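Hypothetical protein MTH938 (Methanothermobacter thermautotrophicus, PDB 1IHN) is of unknown function but belongs to the DUF498/DUF598 family and has a compact alpha/beta fold. Local coordinates at residues E60-I66 with R103-I108; F4-R8 with T88-I92; R34-S39 with A50-E56. All coordinates share one frame; numbering follows the deposited sequence.

In the fold
Interaction 1 (60-66 with 103-108) joins strands 64-68 and 105-109 inside the five-stranded mixed sheet, and the other two contacts lie against it. Interaction 2 (4-8 with 88-92), centred about 16 Å from interaction 1, ties the amino-terminal strand to helix 88-100; I66 packs on A91 between them. Interaction 3 (34-39 with 50-56), centred about 15 Å from interaction 1, brings together helices 36-43 and 52-58, and its L54 touches I65 and I108. Along the chain, interaction 3 lies wholly within the loop closed by interaction 2 and closes before interaction 1 opens, whereas interactions 1 and 2 interleave. The sheet is thus clamped on both faces, by helix 88-100 and helix 52-58.

Interaction 1 (E60-I66 with R103-I108); sequences EKPESII and RRVAAI
S64 and V105 open a parallel pairing of strands 64-66 and 105-108, which run 24° apart. The backbone bonds form the alternating ladder of such a pair: A106 N gives to S64 O, I66 N to A106 O at 3.0 Å and nearly straight (171°), and I108 N to I66 O. Just before the strands, R104 O accepts from E63 N.

Polar side chains fasten the loops at the entry. R104 bends at chi3 (72°), which turns its guanidinium edge to the chain leaving the preceding helix. There NH2 of R104 donates to E60 O at 2.6 Å and NE of R104 to K61 O at 3.1 Å, both oxygens near the guanidinium plane; a long, many-donor side chain suits these two successive carbonyls. E63 replies in the other direction: its OE1 takes R104 N at 2.6 Å, while OE2 meets R103 NH1 at 3.1 Å in a salt bridge whose hydrogen bond is weak.

Apolar contacts divide between the faces. I66 CD1 lies 4.0 Å from V105 CG1, and I66 CB meets the small A107; on the other face P62 CB rests against A106 CB.

Helix 88-100 packs over the face bearing I66 and V105, helix 52-58 over that of I65 and I108, while strands 84-86 and 23-25 extend the sheet beyond the pair.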
ATOM      1  N   GLU A  60     -14.321   0.129   1.909  1.00 45.16           N
ATOM      2  CA  GLU A  60     -14.220  -1.183   2.531  1.00 43.59           C
ATOM      3  C   GLU A  60     -14.216  -1.074   4.050  1.00 44.18           C
ATOM      4  O   GLU A  60     -14.164  -2.084   4.753  1.00 39.54           O
ATOM      5  CB  GLU A  60     -12.945  -1.876   2.053  1.00 40.32           C
ATOM      6  CG  GLU A  60     -13.023  -2.370   0.619  1.00 37.89           C
ATOM      7  CD  GLU A  60     -11.656  -2.583  -0.006  1.00 38.39           C
ATOM      8  OE1 GLU A  60     -10.776  -3.185   0.648  1.00 39.61           O
ATOM      9  OE2 GLU A  60     -11.469  -2.150  -1.161  1.00 41.43           O
ATOM     10  N   LYS A  61     -14.271   0.160   4.543  1.00 43.81           N
ATOM     11  CA  LYS A  61     -14.275   0.435   5.975  1.00 46.89           C
ATOM     12  C   LYS A  61     -13.225  -0.345   6.758  1.00 47.68           C
ATOM     13  O   LYS A  61     -13.556  -1.175   7.608  1.00 47.89           O
ATOM     14  CB  LYS A  61     -15.664   0.173   6.558  1.00 51.79           C
ATOM     15  CG  LYS A  61     -16.618   1.351   6.387  1.00 60.76           C
ATOM     16  CD  LYS A  61     -18.047   0.979   6.741  1.00 68.20           C
ATOM     17  CE  LYS A  61     -18.624  -0.008   5.735  1.00 72.94           C
ATOM     18  NZ  LYS A  61     -20.051  -0.331   6.019  1.00 76.18           N
ATOM     19  N   PRO A  62     -11.939  -0.089   6.474  1.00 43.93           N
ATOM     20  CA  PRO A  62     -10.850  -0.776   7.170  1.00 41.14           C
ATOM     21  C   PRO A  62     -10.582  -0.121   8.522  1.00 41.15           C
ATOM     22  O   PRO A  62     -10.923   1.041   8.733  1.00 36.27           O
ATOM     23  CB  PRO A  62      -9.678  -0.617   6.208  1.00 43.31           C
ATOM     24  CG  PRO A  62      -9.927   0.742   5.626  1.00 41.92           C
ATOM     25  CD  PRO A  62     -11.420   0.729   5.361  1.00 40.89           C
ATOM     26  N   GLU A  63      -9.974  -0.872   9.432  1.00 43.14           N
ATOM     27  CA  GLU A  63      -9.649  -0.362  10.759  1.00 44.42           C
ATOM     28  C   GLU A  63      -8.254   0.246  10.707  1.00 44.53           C
ATOM     29  O   GLU A  63      -7.810   0.910  11.646  1.00 45.11           O
ATOM     30  CB  GLU A  63      -9.663  -1.498  11.783  1.00 48.03           C
ATOM     31  CG  GLU A  63     -10.980  -2.244  11.880  1.00 54.38           C
ATOM     32  CD  GLU A  63     -10.855  -3.529  12.672  1.00 55.73           C
ATOM     33  OE1 GLU A  63     -10.051  -4.395  12.269  1.00 58.58           O
ATOM     34  OE2 GLU A  63     -11.555  -3.676  13.694  1.00 64.76           O
ATOM     35  N   SER A  64      -7.563   0.006   9.599  1.00 43.25           N
ATOM     36  CA  SER A  64      -6.214   0.513   9.428  1.00 35.68           C
ATOM     37  C   SER A  64      -5.760   0.468   7.982  1.00 35.32           C
ATOM     38  O   SER A  64      -5.955  -0.529   7.278  1.00 30.10           O
ATOM     39  CB  SER A  64      -5.239  -0.300  10.287  1.00 38.54           C
ATOM     40  OG  SER A  64      -3.888   0.013   9.984  1.00 40.54           O
ATOM     41  N   ILE A  65      -5.145   1.561   7.546  1.00 37.30           N
ATOM     42  CA  ILE A  65      -4.627   1.653   6.195  1.00 33.24           C
ATOM     43  C   ILE A  65      -3.127   1.839   6.285  1.00 33.99           C
ATOM     44  O   ILE A  65      -2.644   2.784   6.908  1.00 34.67           O
ATOM     45  CB  ILE A  65      -5.226   2.845   5.423  1.00 30.21           C
ATOM     46  CG1 ILE A  65      -6.712   2.592   5.137  1.00 30.33           C
ATOM     47  CG2 ILE A  65      -4.457   3.048   4.127  1.00 31.55           C
ATOM     48  CD1 ILE A  65      -7.394   3.696   4.339  1.00 28.57           C
ATOM     49  N   ILE A  66      -2.390   0.926   5.669  1.00 33.55           N
ATOM     50  CA  ILE A  66      -0.945   0.996   5.673  1.00 27.44           C
ATOM     51  C   ILE A  66      -0.463   1.387   4.290  1.00 30.85           C
ATOM     52  O   ILE A  66      -0.898   0.827   3.285  1.00 30.01           O
ATOM     53  CB  ILE A  66      -0.320  -0.360   6.050  1.00 35.42           C
ATOM     54  CG1 ILE A  66      -0.816  -0.790   7.436  1.00 32.72           C
ATOM     55  CG2 ILE A  66       1.200  -0.256   6.017  1.00 24.28           C
ATOM     56  CD1 ILE A  66      -0.272  -2.119   7.908  1.00 36.84           C
ATOM     57  N   ARG A 103      -7.306  -7.916  12.214  1.00 49.29           N
ATOM     58  CA  ARG A 103      -7.781  -6.571  11.878  1.00 47.33           C
ATOM     59  C   ARG A 103      -8.138  -6.387  10.405  1.00 42.64           C
ATOM     60  O   ARG A 103      -7.500  -6.969   9.530  1.00 43.55           O
ATOM     61  CB  ARG A 103      -6.727  -5.522  12.249  1.00 51.47           C
ATOM     62  CG  ARG A 103      -6.408  -5.412  13.733  1.00 59.54           C
ATOM     63  CD  ARG A 103      -7.676  -5.354  14.568  1.00 62.75           C
ATOM     64  NE  ARG A 103      -8.148  -6.690  14.926  1.00 67.83           N
ATOM     65  CZ  ARG A 103      -9.398  -6.971  15.280  1.00 68.68           C
ATOM     66  NH1 ARG A 103     -10.307  -6.008  15.317  1.00 75.72           N
ATOM     67  NH2 ARG A 103      -9.738  -8.212  15.603  1.00 70.87           N
ATOM     68  N   ARG A 104      -9.170  -5.587  10.140  1.00 41.83           N
ATOM     69  CA  ARG A 104      -9.575  -5.295   8.762  1.00 42.39           C
ATOM     70  C   ARG A 104      -8.513  -4.323   8.266  1.00 39.95           C
ATOM     71  O   ARG A 104      -8.611  -3.115   8.497  1.00 35.36           O
ATOM     72  CB  ARG A 104     -10.944  -4.607   8.712  1.00 41.00           C
ATOM     73  CG  ARG A 104     -12.133  -5.508   8.989  1.00 50.26           C
ATOM     74  CD  ARG A 104     -13.440  -4.715   9.005  1.00 49.31           C
ATOM     75  NE  ARG A 104     -13.868  -4.258   7.683  1.00 50.09           N
ATOM     76  CZ  ARG A 104     -14.329  -5.055   6.722  1.00 49.76           C
ATOM     77  NH1 ARG A 104     -14.422  -6.363   6.923  1.00 56.64           N
ATOM     78  NH2 ARG A 104     -14.719  -4.544   5.562  1.00 44.33           N
ATOM     79  N   VAL A 105      -7.493  -4.853   7.602  1.00 39.28           N
ATOM     80  CA  VAL A 105      -6.403  -4.025   7.104  1.00 36.54           C
ATOM     81  C   VAL A 105      -6.355  -3.968   5.583  1.00 32.85           C
ATOM     82  O   VAL A 105      -6.673  -4.935   4.898  1.00 29.13           O
ATOM     83  CB  VAL A 105      -5.037  -4.546   7.606  1.00 40.08           C
ATOM     84  CG1 VAL A 105      -3.948  -3.510   7.338  1.00 33.12           C
ATOM     85  CG2 VAL A 105      -5.118  -4.875   9.081  1.00 42.96           C
ATOM     86  N   ALA A 106      -5.951  -2.813   5.070  1.00 36.49           N
ATOM     87  CA  ALA A 106      -5.819  -2.590   3.643  1.00 34.27           C
ATOM     88  C   ALA A 106      -4.500  -1.852   3.456  1.00 32.83           C
ATOM     89  O   ALA A 106      -4.008  -1.205   4.382  1.00 30.07           O
ATOM     90  CB  ALA A 106      -6.975  -1.750   3.131  1.00 31.94           C
ATOM     91  N   ALA A 107      -3.922  -1.945   2.266  1.00 28.62           N
ATOM     92  CA  ALA A 107      -2.658  -1.273   2.022  1.00 27.48           C
ATOM     93  C   ALA A 107      -2.431  -0.874   0.577  1.00 25.79           C
ATOM     94  O   ALA A 107      -3.050  -1.405  -0.344  1.00 28.73           O
ATOM     95  CB  ALA A 107      -1.501  -2.162   2.495  1.00 23.23           C
ATOM     96  N   ILE A 108      -1.547   0.099   0.404  1.00 22.16           N
ATOM     97  CA  ILE A 108      -1.140   0.573  -0.907  1.00 21.90           C
ATOM     98  C   ILE A 108       0.373   0.495  -0.785  1.00 25.81           C
ATOM     99  O   ILE A 108       0.972   1.157   0.063  1.00 24.22           O
ATOM    100  CB  ILE A 108      -1.569   2.034  -1.176  1.00 24.08           C
ATOM    101  CG1 ILE A 108      -3.096   2.147  -1.149  1.00 19.33           C
ATOM    102  CG2 ILE A 108      -1.015   2.483  -2.520  1.00 16.28           C
ATOM    103  CD1 ILE A 108      -3.637   3.517  -1.523  1.00 32.57           C
TER

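Interaction 2 (F4-R8 with T88-I92); sequences FSDCR and TCEAI
C7 and C89 are joined by a disulfide, a covalent link between the amino-terminal strand and the first turn of helix 88-100. Its SG atoms are 2.0 Å apart and the torsion about the S-S bond is -90°, close to the unstrained value. C7 SG stands anti to its own backbone N (chi1 -177°), a setting that carries the sulfur across to the helix.

The tight part of the contact centres on I92, one turn further along. Its two branches serve different partners. CD1 presses on C7 CB at 3.3 Å, closer than usual for two carbons, while CG2 sits over one face of the F4 ring, 3.8 Å from the centroid and displaced toward the rim, in a CH-pi contact. A branched isoleucine fits here because its two branches can reach C7 beside the disulfide and the flat ring at once. Replacing F4 by an alanine would probably open a gap over I92 CG2 and deprive that methyl of its aromatic face. T88 adds a lighter touch, with CG2 3.9 Å from C7 SG.

The other side of the strand is looser and nearer solvent. The CB atoms of D6 and R8 point away from the helix, as suits polar residues, and D6 OD2 pairs with R8 NH2 at 3.1 Å in a salt bridge whose hydrogen bond is weak.

Strand 4-8 is an edge of the three-stranded antiparallel sheet, next to strand 11-14. The F4 ring also meets Y14 and, edge-to-face, Y95 of helix 88-100, while F4 and T88 both pack on I109 of strand 105-109.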
ATOM      1  N   PHE A   4       2.157 -11.137   3.400  1.00 32.43           N
ATOM      2  CA  PHE A   4       3.219 -10.741   2.492  1.00 31.68           C
ATOM      3  C   PHE A   4       4.318 -11.709   2.924  1.00 34.28           C
ATOM      4  O   PHE A   4       4.470 -11.982   4.116  1.00 28.28           O
ATOM      5  CB  PHE A   4       3.692  -9.308   2.752  1.00 32.76           C
ATOM      6  CG  PHE A   4       2.794  -8.249   2.166  1.00 32.70           C
ATOM      7  CD1 PHE A   4       1.803  -7.648   2.936  1.00 18.48           C
ATOM      8  CD2 PHE A   4       2.953  -7.848   0.839  1.00 32.11           C
ATOM      9  CE1 PHE A   4       0.982  -6.658   2.398  1.00 27.59           C
ATOM     10  CE2 PHE A   4       2.132  -6.857   0.288  1.00 31.92           C
ATOM     11  CZ  PHE A   4       1.147  -6.261   1.070  1.00 28.40           C
ATOM     12  N   SER A   5       5.076 -12.241   1.974  1.00 38.78           N
ATOM     13  CA  SER A   5       6.135 -13.184   2.321  1.00 38.05           C
ATOM     14  C   SER A   5       7.475 -12.805   1.710  1.00 39.28           C
ATOM     15  O   SER A   5       8.423 -13.587   1.736  1.00 41.24           O
ATOM     16  CB  SER A   5       5.746 -14.598   1.879  1.00 38.74           C
ATOM     17  OG  SER A   5       5.445 -14.635   0.495  1.00 46.69           O
ATOM     18  N   ASP A   6       7.555 -11.601   1.159  1.00 40.09           N
ATOM     19  CA  ASP A   6       8.796 -11.143   0.560  1.00 40.43           C
ATOM     20  C   ASP A   6       8.749  -9.681   0.145  1.00 41.63           C
ATOM     21  O   ASP A   6       7.757  -9.202  -0.410  1.00 40.02           O
ATOM     22  CB  ASP A   6       9.156 -12.005  -0.651  1.00 42.11           C
ATOM     23  CG  ASP A   6      10.498 -11.629  -1.246  1.00 49.73           C
ATOM     24  OD1 ASP A   6      10.522 -11.048  -2.353  1.00 49.23           O
ATOM     25  OD2 ASP A   6      11.529 -11.905  -0.594  1.00 44.94           O
ATOM     26  N   CYS A   7       9.837  -8.979   0.436  1.00 42.58           N
ATOM     27  CA  CYS A   7       9.972  -7.573   0.099  1.00 46.04           C
ATOM     28  C   CYS A   7      11.397  -7.346  -0.372  1.00 46.42           C
ATOM     29  O   CYS A   7      12.345  -7.866   0.214  1.00 49.05           O
ATOM     30  CB  CYS A   7       9.684  -6.693   1.320  1.00 47.46           C
ATOM     31  SG  CYS A   7       9.751  -4.896   0.995  1.00 46.81           S
ATOM     32  N   ARG A   8      11.533  -6.579  -1.445  1.00 46.54           N
ATOM     33  CA  ARG A   8      12.830  -6.246  -2.025  1.00 48.44           C
ATOM     34  C   ARG A   8      12.558  -5.150  -3.042  1.00 50.23           C
ATOM     35  O   ARG A   8      11.409  -4.957  -3.443  1.00 47.20           O
ATOM     36  CB  ARG A   8      13.440  -7.467  -2.713  1.00 50.78           C
ATOM     37  CG  ARG A   8      12.560  -8.074  -3.789  1.00 55.28           C
ATOM     38  CD  ARG A   8      13.153  -9.371  -4.307  1.00 59.92           C
ATOM     39  NE  ARG A   8      13.367 -10.338  -3.234  1.00 65.78           N
ATOM     40  CZ  ARG A   8      13.790 -11.584  -3.425  1.00 69.91           C
ATOM     41  NH1 ARG A   8      14.046 -12.019  -4.650  1.00 73.73           N
ATOM     42  NH2 ARG A   8      13.957 -12.398  -2.391  1.00 64.38           N
ATOM     43  N   THR A  88       8.297   0.558   2.594  1.00 37.61           N
ATOM     44  CA  THR A  88       7.636  -0.674   2.183  1.00 35.56           C
ATOM     45  C   THR A  88       7.989  -1.952   2.938  1.00 36.28           C
ATOM     46  O   THR A  88       7.097  -2.646   3.425  1.00 32.28           O
ATOM     47  CB  THR A  88       7.817  -0.904   0.670  1.00 31.05           C
ATOM     48  OG1 THR A  88       7.278   0.219  -0.035  1.00 32.30           O
ATOM     49  CG2 THR A  88       7.078  -2.148   0.216  1.00 31.46           C
ATOM     50  N   CYS A  89       9.271  -2.278   3.051  1.00 37.30           N
ATOM     51  CA  CYS A  89       9.627  -3.505   3.748  1.00 39.65           C
ATOM     52  C   CYS A  89       9.243  -3.480   5.231  1.00 36.59           C
ATOM     53  O   CYS A  89       9.133  -4.527   5.867  1.00 37.02           O
ATOM     54  CB  CYS A  89      11.111  -3.822   3.546  1.00 43.49           C
ATOM     55  SG  CYS A  89      11.516  -4.283   1.819  1.00 59.96           S
ATOM     56  N   GLU A  90       9.027  -2.288   5.777  1.00 33.41           N
ATOM     57  CA  GLU A  90       8.592  -2.160   7.171  1.00 35.69           C
ATOM     58  C   GLU A  90       7.064  -2.169   7.172  1.00 32.20           C
ATOM     59  O   GLU A  90       6.423  -2.591   8.134  1.00 36.31           O
ATOM     60  CB  GLU A  90       9.088  -0.845   7.783  1.00 39.73           C
ATOM     61  CG  GLU A  90      10.510  -0.900   8.319  1.00 53.84           C
ATOM     62  CD  GLU A  90      11.024   0.459   8.769  1.00 62.29           C
ATOM     63  OE1 GLU A  90      10.337   1.135   9.571  1.00 59.25           O
ATOM     64  OE2 GLU A  90      12.125   0.847   8.322  1.00 63.26           O
ATOM     65  N   ALA A  91       6.484  -1.707   6.073  1.00 29.10           N
ATOM     66  CA  ALA A  91       5.036  -1.651   5.939  1.00 29.70           C
ATOM     67  C   ALA A  91       4.404  -3.034   5.865  1.00 25.71           C
ATOM     68  O   ALA A  91       3.351  -3.267   6.461  1.00 26.08           O
ATOM     69  CB  ALA A  91       4.656  -0.834   4.703  1.00 27.05           C
ATOM     70  N   ILE A  92       5.043  -3.951   5.142  1.00 29.41           N
ATOM     71  CA  ILE A  92       4.500  -5.302   4.999  1.00 31.90           C
ATOM     72  C   ILE A  92       4.544  -6.078   6.301  1.00 28.38           C
ATOM     73  O   ILE A  92       3.696  -6.934   6.547  1.00 27.35           O
ATOM     74  CB  ILE A  92       5.245  -6.129   3.923  1.00 34.30           C
ATOM     75  CG1 ILE A  92       6.709  -6.315   4.317  1.00 34.92           C
ATOM     76  CG2 ILE A  92       5.137  -5.450   2.575  1.00 30.15           C
ATOM     77  CD1 ILE A  92       7.389  -7.422   3.546  1.00 42.39           C
TER

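Interaction 3 (R34-S39 with A50-E56); sequences RRKEIS and AEEELEE
R34 and E53 meet side-on, with guanidinium and carboxylate planes only 15° apart. NE of R34 donates to E53 OE1 at 2.9 Å and NH2 of R34 to E53 OE2 at 3.0 Å, each oxygen using its syn lone pair. The arginine reaches this position with its chain extended from CG to NE, CG anti to the backbone N (chi1 176°).

S39 approaches the same carboxylate from another direction. Its OG donates to the anti lone pair of E53 OE2 at 2.6 Å and accepts from A50 N at 2.8 Å; a serine suits the place because one small hydroxyl can both give and take. A water bridges E53 OE1 and R35 N, adding a further donor to the carboxylate.

R35 and E56 are turned quite differently. Their flat groups stand 51° apart and the carboxylate lies over a guanidinium face, so the long 3.7 Å approach of R35 NE to E56 OE2 is one of charges alone, with no N-H aimed at the oxygen. Toward the start of the second segment the apolar I38 takes over: its CG2 rests 3.5 Å from E52 CB and also touches A50 CB, whose small methyl allows the close approach of the chains.

R34 has further partners in D22, by a salt bridge, and the carbonyl of S46. E53 is buried, and its oxygens are satisfied by R34, S39 and the water, OE2 taking two donors, a setting that would be expected to favour its ionised form and to hold the carboxylate against rotation between the two helices.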
ATOM      1  N   ARG A  34      -2.167  -0.272  -8.473  1.00 23.93           N
ATOM      2  CA  ARG A  34      -2.267   1.052  -7.883  1.00 26.64           C
ATOM      3  C   ARG A  34      -2.678   2.016  -8.998  1.00 27.57           C
ATOM      4  O   ARG A  34      -2.191   1.918 -10.120  1.00 25.93           O
ATOM      5  CB  ARG A  34      -0.921   1.478  -7.295  1.00 26.01           C
ATOM      6  CG  ARG A  34      -0.937   2.882  -6.740  1.00 31.31           C
ATOM      7  CD  ARG A  34       0.442   3.366  -6.331  1.00 21.05           C
ATOM      8  NE  ARG A  34       0.421   4.814  -6.193  1.00 24.20           N
ATOM      9  CZ  ARG A  34       1.474   5.608  -6.326  1.00 26.33           C
ATOM     10  NH1 ARG A  34       2.673   5.104  -6.592  1.00 29.91           N
ATOM     11  NH2 ARG A  34       1.307   6.921  -6.254  1.00 21.94           N
ATOM     12  N   ARG A  35      -3.579   2.941  -8.692  1.00 30.44           N
ATOM     13  CA  ARG A  35      -4.038   3.904  -9.692  1.00 34.35           C
ATOM     14  C   ARG A  35      -3.153   5.148  -9.715  1.00 29.91           C
ATOM     15  O   ARG A  35      -3.562   6.225  -9.276  1.00 30.33           O
ATOM     16  CB  ARG A  35      -5.483   4.309  -9.404  1.00 31.86           C
ATOM     17  CG  ARG A  35      -6.438   3.142  -9.360  1.00 43.87           C
ATOM     18  CD  ARG A  35      -7.853   3.630  -9.160  1.00 53.24           C
ATOM     19  NE  ARG A  35      -8.803   2.530  -9.056  1.00 58.61           N
ATOM     20  CZ  ARG A  35     -10.121   2.692  -9.007  1.00 65.40           C
ATOM     21  NH1 ARG A  35     -10.642   3.913  -9.056  1.00 58.09           N
ATOM     22  NH2 ARG A  35     -10.918   1.636  -8.902  1.00 69.20           N
ATOM     23  N   LYS A  36      -1.943   4.996 -10.240  1.00 31.43           N
ATOM     24  CA  LYS A  36      -0.993   6.101 -10.309  1.00 33.63           C
ATOM     25  C   LYS A  36      -1.496   7.323 -11.074  1.00 31.65           C
ATOM     26  O   LYS A  36      -1.054   8.438 -10.806  1.00 29.48           O
ATOM     27  CB  LYS A  36       0.320   5.627 -10.937  1.00 29.60           C
ATOM     28  CG  LYS A  36       1.080   4.607 -10.116  1.00 33.65           C
ATOM     29  CD  LYS A  36       2.455   4.358 -10.717  1.00 37.64           C
ATOM     30  CE  LYS A  36       3.242   3.368  -9.885  1.00 49.72           C
ATOM     31  NZ  LYS A  36       2.495   2.089  -9.762  1.00 60.39           N
ATOM     32  N   GLU A  37      -2.412   7.117 -12.020  1.00 30.22           N
ATOM     33  CA  GLU A  37      -2.948   8.219 -12.826  1.00 30.16           C
ATOM     34  C   GLU A  37      -3.635   9.277 -11.973  1.00 28.01           C
ATOM     35  O   GLU A  37      -3.587  10.466 -12.287  1.00 29.01           O
ATOM     36  CB  GLU A  37      -3.958   7.705 -13.865  1.00 34.62           C
ATOM     37  CG  GLU A  37      -3.735   6.280 -14.335  1.00 48.29           C
ATOM     38  CD  GLU A  37      -4.166   5.251 -13.301  1.00 55.22           C
ATOM     39  OE1 GLU A  37      -5.346   5.278 -12.890  1.00 57.15           O
ATOM     40  OE2 GLU A  37      -3.325   4.417 -12.901  1.00 60.39           O
ATOM     41  N   ILE A  38      -4.288   8.842 -10.902  1.00 25.57           N
ATOM     42  CA  ILE A  38      -4.974   9.775 -10.023  1.00 27.03           C
ATOM     43  C   ILE A  38      -4.008  10.858  -9.554  1.00 26.14           C
ATOM     44  O   ILE A  38      -4.292  12.048  -9.661  1.00 27.55           O
ATOM     45  CB  ILE A  38      -5.563   9.046  -8.800  1.00 26.47           C
ATOM     46  CG1 ILE A  38      -6.654   8.077  -9.263  1.00 32.58           C
ATOM     47  CG2 ILE A  38      -6.125  10.050  -7.805  1.00 26.31           C
ATOM     48  CD1 ILE A  38      -7.325   7.299  -8.136  1.00 34.63           C
ATOM     49  N   SER A  39      -2.855  10.435  -9.055  1.00 23.59           N
ATOM     50  CA  SER A  39      -1.855  11.363  -8.567  1.00 29.15           C
ATOM     51  C   SER A  39      -1.105  12.084  -9.682  1.00 28.49           C
ATOM     52  O   SER A  39      -0.736  13.246  -9.534  1.00 25.69           O
ATOM     53  CB  SER A  39      -0.870  10.622  -7.662  1.00 24.21           C
ATOM     54  OG  SER A  39      -1.553  10.123  -6.526  1.00 31.29           O
ATOM     55  N   ALA A  50      -2.006  11.230  -4.045  1.00 33.09           N
ATOM     56  CA  ALA A  50      -3.200  12.030  -3.829  1.00 33.06           C
ATOM     57  C   ALA A  50      -4.053  11.266  -2.823  1.00 39.34           C
ATOM     58  O   ALA A  50      -3.994  10.031  -2.767  1.00 40.25           O
ATOM     59  CB  ALA A  50      -3.953  12.202  -5.137  1.00 30.88           C
ATOM     60  N   GLU A  51      -4.838  11.985  -2.026  1.00 40.80           N
ATOM     61  CA  GLU A  51      -5.688  11.324  -1.044  1.00 41.70           C
ATOM     62  C   GLU A  51      -6.775  10.533  -1.755  1.00 34.05           C
ATOM     63  O   GLU A  51      -7.308   9.569  -1.209  1.00 29.89           O
ATOM     64  CB  GLU A  51      -6.333  12.335  -0.089  1.00 48.51           C
ATOM     65  CG  GLU A  51      -7.188  11.655   0.979  1.00 64.19           C
ATOM     66  CD  GLU A  51      -7.875  12.629   1.916  1.00 71.31           C
ATOM     67  OE1 GLU A  51      -8.614  13.510   1.425  1.00 71.82           O
ATOM     68  OE2 GLU A  51      -7.679  12.504   3.145  1.00 73.59           O
ATOM     69  N   GLU A  52      -7.097  10.942  -2.978  1.00 31.06           N
ATOM     70  CA  GLU A  52      -8.115  10.253  -3.756  1.00 33.81           C
ATOM     71  C   GLU A  52      -7.734   8.782  -3.948  1.00 31.58           C
ATOM     72  O   GLU A  52      -8.602   7.932  -4.138  1.00 36.17           O
ATOM     73  CB  GLU A  52      -8.293  10.909  -5.131  1.00 37.87           C
ATOM     74  CG  GLU A  52      -8.804  12.341  -5.108  1.00 52.30           C
ATOM     75  CD  GLU A  52      -7.690  13.372  -5.173  1.00 53.91           C
ATOM     76  OE1 GLU A  52      -6.992  13.575  -4.154  1.00 47.59           O
ATOM     77  OE2 GLU A  52      -7.514  13.977  -6.257  1.00 55.69           O
ATOM     78  N   GLU A  53      -6.440   8.479  -3.913  1.00 30.12           N
ATOM     79  CA  GLU A  53      -5.997   7.097  -4.076  1.00 34.84           C
ATOM     80  C   GLU A  53      -6.529   6.194  -2.962  1.00 33.50           C
ATOM     81  O   GLU A  53      -6.707   4.994  -3.166  1.00 32.93           O
ATOM     82  CB  GLU A  53      -4.463   7.008  -4.130  1.00 30.25           C
ATOM     83  CG  GLU A  53      -3.881   7.328  -5.502  1.00 32.23           C
ATOM     84  CD  GLU A  53      -2.465   6.802  -5.698  1.00 37.01           C
ATOM     85  OE1 GLU A  53      -2.236   5.591  -5.481  1.00 33.95           O
ATOM     86  OE2 GLU A  53      -1.580   7.592  -6.085  1.00 35.00           O
ATOM     87  N   LEU A  54      -6.789   6.776  -1.794  1.00 35.72           N
ATOM     88  CA  LEU A  54      -7.308   6.025  -0.646  1.00 38.13           C
ATOM     89  C   LEU A  54      -8.825   5.848  -0.707  1.00 43.37           C
ATOM     90  O   LEU A  54      -9.383   4.963  -0.053  1.00 42.66           O
ATOM     91  CB  LEU A  54      -6.972   6.750   0.659  1.00 41.80           C
ATOM     92  CG  LEU A  54      -5.510   6.993   1.033  1.00 46.69           C
ATOM     93  CD1 LEU A  54      -5.461   7.857   2.282  1.00 44.98           C
ATOM     94  CD2 LEU A  54      -4.796   5.669   1.269  1.00 48.50           C
ATOM     95  N   GLU A  55      -9.484   6.698  -1.486  1.00 45.87           N
ATOM     96  CA  GLU A  55     -10.935   6.669  -1.617  1.00 47.93           C
ATOM     97  C   GLU A  55     -11.520   5.279  -1.866  1.00 48.31           C
ATOM     98  O   GLU A  55     -12.528   4.911  -1.254  1.00 45.69           O
ATOM     99  CB  GLU A  55     -11.381   7.635  -2.723  1.00 52.10           C
ATOM    100  CG  GLU A  55     -12.888   7.878  -2.769  1.00 73.38           C
ATOM    101  CD  GLU A  55     -13.269   9.098  -3.598  1.00 81.09           C
ATOM    102  OE1 GLU A  55     -12.896   9.157  -4.790  1.00 86.59           O
ATOM    103  OE2 GLU A  55     -13.947   9.998  -3.058  1.00 81.40           O
ATOM    104  N   GLU A  56     -10.898   4.500  -2.748  1.00 43.56           N
ATOM    105  CA  GLU A  56     -11.415   3.168  -3.032  1.00 43.35           C
ATOM    106  C   GLU A  56     -11.317   2.254  -1.812  1.00 41.01           C
ATOM    107  O   GLU A  56     -12.068   1.293  -1.691  1.00 43.32           O
ATOM    108  CB  GLU A  56     -10.681   2.536  -4.226  1.00 45.32           C
ATOM    109  CG  GLU A  56      -9.235   2.109  -3.981  1.00 44.77           C
ATOM    110  CD  GLU A  56      -8.668   1.300  -5.150  1.00 46.15           C
ATOM    111  OE1 GLU A  56      -9.286   0.284  -5.525  1.00 45.50           O
ATOM    112  OE2 GLU A  56      -7.607   1.669  -5.695  1.00 41.05           O
TER
HETATM  113  O   HOH W   1      -3.983   3.788  -6.107  1.00 34.10           O